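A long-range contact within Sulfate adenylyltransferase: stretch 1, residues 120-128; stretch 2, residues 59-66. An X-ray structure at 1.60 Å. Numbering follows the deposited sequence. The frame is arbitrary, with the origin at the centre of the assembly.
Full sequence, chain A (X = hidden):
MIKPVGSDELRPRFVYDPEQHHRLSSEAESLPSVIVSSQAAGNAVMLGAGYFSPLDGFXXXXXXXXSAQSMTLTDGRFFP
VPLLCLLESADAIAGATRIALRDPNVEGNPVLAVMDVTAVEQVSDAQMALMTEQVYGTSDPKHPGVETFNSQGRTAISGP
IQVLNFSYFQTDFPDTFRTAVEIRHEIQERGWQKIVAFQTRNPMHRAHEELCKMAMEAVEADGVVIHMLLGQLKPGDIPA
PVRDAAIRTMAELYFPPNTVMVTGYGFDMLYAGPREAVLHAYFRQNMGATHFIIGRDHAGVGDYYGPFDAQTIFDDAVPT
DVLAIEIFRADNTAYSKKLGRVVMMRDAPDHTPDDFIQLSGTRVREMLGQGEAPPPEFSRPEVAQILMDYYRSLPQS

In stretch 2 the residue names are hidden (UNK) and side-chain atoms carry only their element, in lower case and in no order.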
ATOM      1  N   VAL A 120     -32.878  -9.522   9.033  1.00 20.56           N
ATOM      2  CA  VAL A 120     -33.051  -8.182   9.568  1.00 21.59           C
ATOM      3  C   VAL A 120     -33.769  -8.388  10.906  1.00 21.05           C
ATOM      4  O   VAL A 120     -34.891  -8.924  10.938  1.00 22.69           O
ATOM      5  CB  VAL A 120     -33.930  -7.297   8.640  1.00 22.58           C
ATOM      6  CG1 VAL A 120     -34.236  -5.965   9.310  1.00 22.10           C
ATOM      7  CG2 VAL A 120     -33.288  -7.085   7.272  1.00 24.19           C
ATOM      8  N   GLU A 121     -33.146  -7.954  12.000  1.00 19.56           N
ATOM      9  CA  GLU A 121     -33.612  -8.257  13.359  1.00 21.18           C
ATOM     10  C   GLU A 121     -33.655  -7.003  14.239  1.00 21.56           C
ATOM     11  O   GLU A 121     -32.803  -6.135  14.110  1.00 21.64           O
ATOM     12  CB  GLU A 121     -32.677  -9.293  14.019  1.00 21.63           C
ATOM     13  CG  GLU A 121     -32.593 -10.641  13.263  1.00 22.82           C
ATOM     14  CD  GLU A 121     -31.526 -11.596  13.818  1.00 24.46           C
ATOM     15  OE1 GLU A 121     -30.352 -11.231  13.760  1.00 23.08           O
ATOM     16  OE2 GLU A 121     -31.892 -12.695  14.313  1.00 27.69           O
ATOM     17  N   GLN A 122     -34.638  -6.905  15.127  1.00 23.26           N
ATOM     18  CA  GLN A 122     -34.654  -5.848  16.135  1.00 23.76           C
ATOM     19  C   GLN A 122     -33.958  -6.331  17.393  1.00 23.83           C
ATOM     20  O   GLN A 122     -34.251  -7.430  17.877  1.00 26.52           O
ATOM     21  CB  GLN A 122     -36.105  -5.478  16.485  1.00 28.74           C
ATOM     22  CG  GLN A 122     -36.965  -5.206  15.267  1.00 33.12           C
ATOM     23  CD  GLN A 122     -36.354  -4.122  14.384  1.00 38.30           C
ATOM     24  OE1 GLN A 122     -35.854  -3.104  14.885  1.00 41.21           O
ATOM     25  NE2 GLN A 122     -36.375  -4.341  13.067  1.00 41.84           N
ATOM     26  N   VAL A 123     -33.067  -5.515  17.945  1.00 21.85           N
ATOM     27  CA  VAL A 123     -32.397  -5.845  19.186  1.00 21.82           C
ATOM     28  C   VAL A 123     -33.125  -5.235  20.388  1.00 23.71           C
ATOM     29  O   VAL A 123     -33.406  -4.030  20.400  1.00 24.07           O
ATOM     30  CB  VAL A 123     -30.960  -5.338  19.170  1.00 20.85           C
ATOM     31  CG1 VAL A 123     -30.194  -6.027  20.297  1.00 22.25           C
ATOM     32  CG2 VAL A 123     -30.318  -5.624  17.790  1.00 20.55           C
ATOM     33  N   SER A 124     -33.451  -6.066  21.385  1.00 22.91           N
ATOM     34  CA  SER A 124     -34.191  -5.580  22.572  1.00 25.03           C
ATOM     35  C   SER A 124     -33.233  -4.839  23.518  1.00 24.76           C
ATOM     36  O   SER A 124     -32.009  -4.989  23.415  1.00 23.83           O
ATOM     37  CB  SER A 124     -34.861  -6.729  23.326  1.00 26.38           C
ATOM     38  OG  SER A 124     -33.843  -7.504  23.972  1.00 25.65           O
ATOM     39  N   ASP A 125     -33.801  -4.047  24.430  1.00 27.45           N
ATOM     40  CA  ASP A 125     -33.024  -3.402  25.490  1.00 27.98           C
ATOM     41  C   ASP A 125     -32.220  -4.443  26.266  1.00 28.40           C
ATOM     42  O   ASP A 125     -31.042  -4.215  26.558  1.00 28.91           O
ATOM     43  CB  ASP A 125     -33.909  -2.620  26.467  1.00 30.72           C
ATOM     44  CG  ASP A 125     -34.610  -1.431  25.822  1.00 32.00           C
ATOM     45  OD1 ASP A 125     -34.268  -1.053  24.683  1.00 32.83           O
ATOM     46  OD2 ASP A 125     -35.548  -0.895  26.476  1.00 35.83           O
ATOM     47  N   ALA A 126     -32.853  -5.574  26.584  1.00 28.66           N
ATOM     48  CA  ALA A 126     -32.190  -6.603  27.383  1.00 28.75           C
ATOM     49  C   ALA A 126     -31.011  -7.213  26.628  1.00 26.54           C
ATOM     50  O   ALA A 126     -29.947  -7.436  27.217  1.00 26.73           O
ATOM     51  CB  ALA A 126     -33.175  -7.671  27.823  1.00 29.43           C
ATOM     52  N   GLN A 127     -31.181  -7.455  25.327  1.00 25.60           N
ATOM     53  CA  GLN A 127     -30.077  -7.971  24.485  1.00 24.50           C
ATOM     54  C   GLN A 127     -28.922  -6.978  24.368  1.00 23.56           C
ATOM     55  O   GLN A 127     -27.748  -7.386  24.447  1.00 22.70           O
ATOM     56  CB  GLN A 127     -30.609  -8.353  23.103  1.00 25.42           C
ATOM     57  CG  GLN A 127     -31.551  -9.532  23.174  1.00 26.88           C
ATOM     58  CD  GLN A 127     -32.288  -9.799  21.884  1.00 28.51           C
ATOM     59  OE1 GLN A 127     -32.658  -8.879  21.129  1.00 26.90           O
ATOM     60  NE2 GLN A 127     -32.515 -11.073  21.618  1.00 30.13           N
ATOM     61  N   MET A 128     -29.244  -5.683  24.221  1.00 22.62           N
ATOM     62  CA  MET A 128     -28.203  -4.641  24.134  1.00 23.23           C
ATOM     63  C   MET A 128     -27.419  -4.551  25.421  1.00 22.63           C
ATOM     64  O   MET A 128     -26.178  -4.507  25.365  1.00 21.04           O
ATOM     65  CB  MET A 128     -28.750  -3.249  23.790  1.00 23.88           C
ATOM     66  CG  MET A 128     -29.095  -3.069  22.329  1.00 25.15           C
ATOM     67  SD  MET A 128     -27.728  -3.239  21.135  1.00 25.11           S
ATOM     68  CE  MET A 128     -26.765  -1.757  21.378  1.00 23.95           C
ATOM     69  N   UNK A  59     -22.833 -10.146  11.633  1.00 13.68           N
ATOM     70  CA  UNK A  59     -23.425 -11.210  12.437  1.00 14.67           C
ATOM     71  C   UNK A  59     -24.905 -11.014  12.629  1.00 15.11           C
ATOM     72  O   UNK A  59     -25.384  -9.888  12.807  1.00 14.63           O
ATOM     73  c   UNK A  59     -21.340 -11.615  13.820  1.00 14.81           C
ATOM     74  c   UNK A  59     -22.776 -11.226  13.828  1.00 15.16           C
ATOM     75  s   UNK A  59     -20.727 -11.739  15.509  1.00 16.74           S
ATOM     76  c   UNK A  59     -18.967 -11.934  15.183  1.00 14.98           C
ATOM     77  N   UNK A  60     -25.639 -12.136  12.673  1.00 16.27           N
ATOM     78  CA  UNK A  60     -27.010 -12.069  13.209  1.00 17.50           C
ATOM     79  C   UNK A  60     -26.988 -11.958  14.751  1.00 17.56           C
ATOM     80  O   UNK A  60     -25.891 -12.054  15.390  1.00 16.32           O
ATOM     81  o   UNK A  60     -26.660 -14.716  14.262  1.00 22.41           O
ATOM     82  c   UNK A  60     -27.327 -14.601  13.223  1.00 22.53           C
ATOM     83  c   UNK A  60     -27.861 -13.257  12.744  1.00 19.46           C
ATOM     84  n   UNK A  60     -27.677 -15.640  12.484  1.00 24.17           N
ATOM     85  N   UNK A  61     -28.155 -11.754  15.350  1.00 18.31           N
ATOM     86  CA  UNK A  61     -28.219 -11.540  16.781  1.00 19.91           C
ATOM     87  C   UNK A  61     -27.725 -12.759  17.569  1.00 19.53           C
ATOM     88  O   UNK A  61     -27.016 -12.607  18.564  1.00 20.05           O
ATOM     89  c   UNK A  61     -28.901  -9.707  19.052  1.00 29.32           C
ATOM     90  c   UNK A  61     -29.662 -11.238  17.190  1.00 23.13           C
ATOM     91  c   UNK A  61     -31.350  -9.814  18.361  1.00 28.36           C
ATOM     92  c   UNK A  61     -29.884  -9.920  17.890  1.00 28.70           C
ATOM     93  N   UNK A  62     -28.069 -13.972  17.136  1.00 19.62           N
ATOM     94  CA  UNK A  62     -27.561 -15.173  17.866  1.00 19.15           C
ATOM     95  C   UNK A  62     -26.011 -15.286  17.902  1.00 18.64           C
ATOM     96  O   UNK A  62     -25.429 -15.583  18.937  1.00 19.21           O
ATOM     97  c   UNK A  62     -28.185 -16.463  17.295  1.00 20.27           C
ATOM     98  N   UNK A  63     -25.363 -15.044  16.773  1.00 17.67           N
ATOM     99  CA  UNK A  63     -23.905 -15.019  16.749  1.00 17.49           C
ATOM    100  C   UNK A  63     -23.332 -13.863  17.583  1.00 17.26           C
ATOM    101  O   UNK A  63     -22.291 -14.018  18.249  1.00 17.24           O
ATOM    102  o   UNK A  63     -23.378 -17.293  15.199  1.00 23.62           O
ATOM    103  c   UNK A  63     -23.383 -14.915  15.299  1.00 18.64           C
ATOM    104  o   UNK A  63     -23.669 -16.216  13.300  1.00 24.58           O
ATOM    105  c   UNK A  63     -23.487 -16.233  14.544  1.00 22.97           C
ATOM    106  N   UNK A  64     -23.965 -12.687  17.500  1.00 16.98           N
ATOM    107  CA  UNK A  64     -23.508 -11.546  18.306  1.00 15.96           C
ATOM    108  C   UNK A  64     -23.612 -11.824  19.811  1.00 16.36           C
ATOM    109  O   UNK A  64     -22.675 -11.488  20.590  1.00 16.09           O
ATOM    110  c   UNK A  64     -24.237 -10.247  17.912  1.00 15.77           C
ATOM    111  N   UNK A  65     -24.723 -12.457  20.228  1.00 16.15           N
ATOM    112  CA  UNK A  65     -24.915 -12.806  21.669  1.00 18.01           C
ATOM    113  C   UNK A  65     -23.885 -13.840  22.098  1.00 18.50           C
ATOM    114  O   UNK A  65     -23.288 -13.729  23.169  1.00 18.24           O
ATOM    115  c   UNK A  65     -27.339 -12.133  21.803  1.00 19.00           C
ATOM    116  c   UNK A  65     -27.428 -11.350  23.115  1.00 20.75           C
ATOM    117  c   UNK A  65     -26.347 -13.280  21.919  1.00 18.75           C
ATOM    118  c   UNK A  65     -28.696 -12.773  21.432  1.00 19.98           C
ATOM    119  N   UNK A  66     -23.608 -14.784  21.201  1.00 18.81           N
ATOM    120  CA  UNK A  66     -22.642 -15.835  21.523  1.00 19.18           C
ATOM    121  C   UNK A  66     -21.207 -15.249  21.584  1.00 17.91           C
ATOM    122  O   UNK A  66     -20.456 -15.553  22.509  1.00 19.06           O
ATOM    123  o   UNK A  66     -21.930 -18.080  20.956  1.00 19.84           O
ATOM    124  c   UNK A  66     -22.728 -16.974  20.511  1.00 19.64           C
TER
HETATM  125  O   HOH W   1     -30.225 -14.583  15.284  1.00 22.13           O

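Position 59 carries two carbons, a sulfur and a last carbon in an unbranched line. The end of the chain leads away from stretch 1, and it takes no part in the contact. A thioether of this kind is Met-59.

Position 60 has two carbons, the second bearing one oxygen and one nitrogen: a short amide. Its CB lies 3.4 Å from OE1 of Glu-121, while the end of the chain leads away. The side-chain oxygen instead accepts from the backbone N of position 63 at 2.8 Å, capping the helix that follows. This is Asn-60.

Position 61 shows four carbons forked at the second, with chi1 at -122°, between the usual wells. Its backbone N donates to OE1 of Glu-121 at 2.8 Å, and its side chain reaches Val-123 and Gln-127. The fork placed after one unbranched carbon makes it Leu-61. CD2 packs against CG1 of Val-123 at 4.1 Å, and CD1 comes within 3.2 Å of OE1 of Gln-127.

Position 62 has a single carbon, which makes no contact with stretch 1, and is therefore Ala-62. Its backbone does more than its methyl: N donates to water 1 at 2.9 Å, and that water donates to OE2 of Glu-121 at 2.7 Å.

Position 63 has two carbons, the second carrying two oxygens, a short carboxylate out of reach of stretch 1. It is Asp-63, whose N, bound to OD1 of Asn-60, completes the cap.

Position 64 again has one carbon and is out of reach: Ala-64, buried, its N bonded to O of Asn-60 at 2.9 Å.

Position 65 repeats the four carbons forked at the second, pointing toward stretch 1 one helical turn after Leu-61, and one branch end approaches NE2 of Gln-127. This is Leu-65, its CD1 4.2 Å from that NE2.

Position 66 has one carbon then one oxygen, out of reach of stretch 1. It is Ser-66.

The contact is small, 304 Å² in all, and rests on a few well-placed groups. Glu-121 extends its carboxylate to the helix start, where first-turn NH groups lack helical acceptors: one oxygen takes Leu-61 N directly, the other reaches Ala-62 N through water. Leu-61, with 102 Å² covered, supplies the largest share of buried surface. Gln-127 is held in place as OE1 accepts from Ser-124 N at 2.9 Å, while its own N donates to Ser-124 OG at 3.0 Å. The rule is economical: polar groups satisfy the helix start, and leucines spaced four apart face the neighbouring stretch.

Stretch 2 (59-66) MNLADALS
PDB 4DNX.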